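Uncharacterized protein (Burkholderia pseudomallei K96243, PDB 3WX6) is an Hcp protein of the type VI secretion system that assembles into hexameric rings, which in this family probably stack into the secretion tube. Local coordinates at residues T58-K63 against E143-Y148. Sequence-based numbering, arbitrary orientation.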
loop_
_atom_site.group_PDB
_atom_site.type_symbol
_atom_site.label_atom_id
_atom_site.label_comp_id
_atom_site.label_asym_id
_atom_site.label_seq_id
_atom_site.Cartn_x
_atom_site.Cartn_y
_atom_site.Cartn_z
ATOM N N THR A 58 -18.791 -9.688 15.376
ATOM C CA THR A 58 -17.444 -9.584 15.904
ATOM C C THR A 58 -17.122 -8.143 16.274
ATOM O O THR A 58 -17.293 -7.239 15.457
ATOM C CB THR A 58 -16.416 -10.081 14.867
ATOM O OG1 THR A 58 -16.438 -11.514 14.806
ATOM C CG2 THR A 58 -15.021 -9.613 15.222
ATOM N N ILE A 59 -16.661 -7.923 17.501
ATOM C CA ILE A 59 -16.146 -6.608 17.865
ATOM C C ILE A 59 -14.668 -6.719 18.233
ATOM O O ILE A 59 -14.270 -7.574 19.025
ATOM C CB ILE A 59 -16.972 -5.958 19.021
ATOM C CG1 ILE A 59 -16.542 -4.507 19.247
ATOM C CG2 ILE A 59 -16.904 -6.780 20.310
ATOM C CD1 ILE A 59 -17.464 -3.749 20.172
ATOM N N THR A 60 -13.846 -5.880 17.614
ATOM C CA THR A 60 -12.413 -5.909 17.863
ATOM C C THR A 60 -11.975 -4.700 18.670
ATOM O O THR A 60 -12.121 -3.570 18.220
ATOM C CB THR A 60 -11.606 -5.951 16.544
ATOM O OG1 THR A 60 -11.840 -7.194 15.870
ATOM C CG2 THR A 60 -10.121 -5.814 16.828
ATOM N N LEU A 61 -11.420 -4.943 19.853
ATOM C CA LEU A 61 -10.994 -3.857 20.726
ATOM C C LEU A 61 -9.482 -3.724 20.721
ATOM O O LEU A 61 -8.769 -4.706 20.935
ATOM C CB LEU A 61 -11.482 -4.076 22.168
ATOM C CG LEU A 61 -12.958 -4.001 22.592
ATOM C CD1 LEU A 61 -13.830 -5.009 21.894
ATOM C CD2 LEU A 61 -13.080 -4.154 24.103
ATOM N N THR A 62 -8.986 -2.514 20.479
ATOM C CA THR A 62 -7.557 -2.270 20.646
ATOM C C THR A 62 -7.356 -1.435 21.899
ATOM O O THR A 62 -8.150 -0.546 22.202
ATOM C CB THR A 62 -6.899 -1.584 19.409
ATOM O OG1 THR A 62 -5.477 -1.533 19.586
ATOM C CG2 THR A 62 -7.421 -0.183 19.196
ATOM N N LYS A 63 -6.301 -1.766 22.632
ATOM C CA LYS A 63 -5.979 -1.125 23.900
ATOM C C LYS A 63 -4.533 -1.470 24.228
ATOM O O LYS A 63 -3.937 -2.305 23.547
ATOM C CB LYS A 63 -6.951 -1.585 24.991
ATOM C CG LYS A 63 -6.581 -2.907 25.655
ATOM C CD LYS A 63 -7.732 -3.422 26.503
ATOM C CE LYS A 63 -7.298 -4.515 27.468
ATOM N NZ LYS A 63 -6.295 -5.439 26.880
ATOM N N GLU A 143 -4.661 -6.404 20.477
ATOM C CA GLU A 143 -5.945 -6.303 19.794
ATOM C C GLU A 143 -6.806 -7.522 20.094
ATOM O O GLU A 143 -6.511 -8.624 19.633
ATOM C CB GLU A 143 -5.742 -6.150 18.284
ATOM C CG GLU A 143 -5.074 -4.865 17.883
ATOM C CD GLU A 143 -4.890 -4.755 16.391
ATOM O OE1 GLU A 143 -4.226 -5.639 15.812
ATOM O OE2 GLU A 143 -5.412 -3.791 15.793
ATOM N N ILE A 144 -7.867 -7.321 20.870
ATOM C CA ILE A 144 -8.714 -8.429 21.290
ATOM C C ILE A 144 -9.995 -8.472 20.464
ATOM O O ILE A 144 -10.787 -7.525 20.454
ATOM C CB ILE A 144 -9.079 -8.335 22.787
ATOM C CG1 ILE A 144 -7.849 -7.979 23.626
ATOM C CG2 ILE A 144 -9.670 -9.644 23.272
ATOM C CD1 ILE A 144 -7.753 -6.518 23.978
ATOM N N LYS A 145 -10.201 -9.592 19.786
ATOM C CA LYS A 145 -11.342 -9.752 18.900
ATOM C C LYS A 145 -12.364 -10.677 19.564
ATOM O O LYS A 145 -12.085 -11.843 19.829
ATOM C CB LYS A 145 -10.854 -10.282 17.545
ATOM C CG LYS A 145 -11.913 -10.684 16.537
ATOM C CD LYS A 145 -11.297 -10.729 15.129
ATOM C CE LYS A 145 -12.083 -11.616 14.176
ATOM N NZ LYS A 145 -12.259 -10.975 12.844
ATOM N N PHE A 146 -13.543 -10.135 19.852
ATOM C CA PHE A 146 -14.612 -10.897 20.498
ATOM C C PHE A 146 -15.674 -11.357 19.502
ATOM O O PHE A 146 -15.921 -10.702 18.493
ATOM C CB PHE A 146 -15.274 -10.064 21.602
ATOM C CG PHE A 146 -14.316 -9.561 22.659
ATOM C CD1 PHE A 146 -13.584 -8.393 22.462
ATOM C CD2 PHE A 146 -14.186 -10.227 23.871
ATOM C CE1 PHE A 146 -12.722 -7.921 23.438
ATOM C CE2 PHE A 146 -13.319 -9.760 24.852
ATOM C CZ PHE A 146 -12.592 -8.602 24.636
ATOM N N THR A 147 -16.270 -12.513 19.767
ATOM C CA THR A 147 -17.410 -12.979 18.989
ATOM C C THR A 147 -18.635 -13.009 19.896
ATOM O O THR A 147 -18.536 -13.394 21.060
ATOM C CB THR A 147 -17.147 -14.377 18.375
ATOM O OG1 THR A 147 -16.085 -14.289 17.415
ATOM C CG2 THR A 147 -18.383 -14.925 17.691
ATOM N N TYR A 148 -19.785 -12.591 19.371
ATOM C CA TYR A 148 -20.996 -12.506 20.185
ATOM C C TYR A 148 -22.234 -13.025 19.459
ATOM O O TYR A 148 -22.206 -13.249 18.248
ATOM C CB TYR A 148 -21.229 -11.056 20.639
ATOM C CG TYR A 148 -21.276 -10.026 19.520
ATOM C CD1 TYR A 148 -22.437 -9.818 18.782
ATOM C CD2 TYR A 148 -20.162 -9.260 19.211
ATOM C CE1 TYR A 148 -22.482 -8.885 17.774
ATOM C CE2 TYR A 148 -20.198 -8.324 18.205
ATOM C CZ TYR A 148 -21.359 -8.143 17.491
ATOM O OH TYR A 148 -21.409 -7.213 16.481
#
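Four backbone hydrogen bonds join residues 58-63 to 143-148 as antiparallel neighbours, gripping I59 and F146 in one hydrogen-bonded pair and L61 and I144 in the next. The bond from F146 N to I59 O, 2.8 Å long, is nearly straight with an N-H...O angle of 169°, and approaches in the plane of the carbonyl. Its partner from I59 N to F146 O is more bent, at 141°, and its donor stands above the carbonyl plane; L61 N reaches I144 O at 2.7 Å, nearly straight but likewise from above.

Side chains alternate between the two faces. I59, L61, I144 and F146 share one, where L61 and F146 cross at about a right angle: with CG anti to the carbonyl carbon on both residues, CD1 of L61 meets CD1 of the F146 ring at 3.4 Å, while I59 O lies in plane at the ring's edge. I59 CG2 packs 3.9 Å from F146 CB. The opposite face is threonine-rich: T60 OG1 lies 3.6 Å from K145 CG, and the long K145 chain crosses both T58 and T60 obliquely, its CG also lying against T58 CG2. At the two ends of the pair, side chains swing in: a first torsion of 55° brings the Y148 ring over to the 58-63 strand, with I59 N at its edge, and the bent K63 chain places NZ 3.4 Å from I144 CD1, its charge answered by a salt bridge to E142.

Around this first shell, Y148 OH is hydrogen-bonded to N37 OD1, T147 OG1 to T116 OG1, and the F146 ring meets that of F85. The pair forms the centre of a four-stranded antiparallel sheet, with strand 36-40 beside 56-63 and strand 114-120 beside 142-148, while strand 82-87 of the other sheet packs against I59, L61 and F146, consistent with the Hcp beta-barrel.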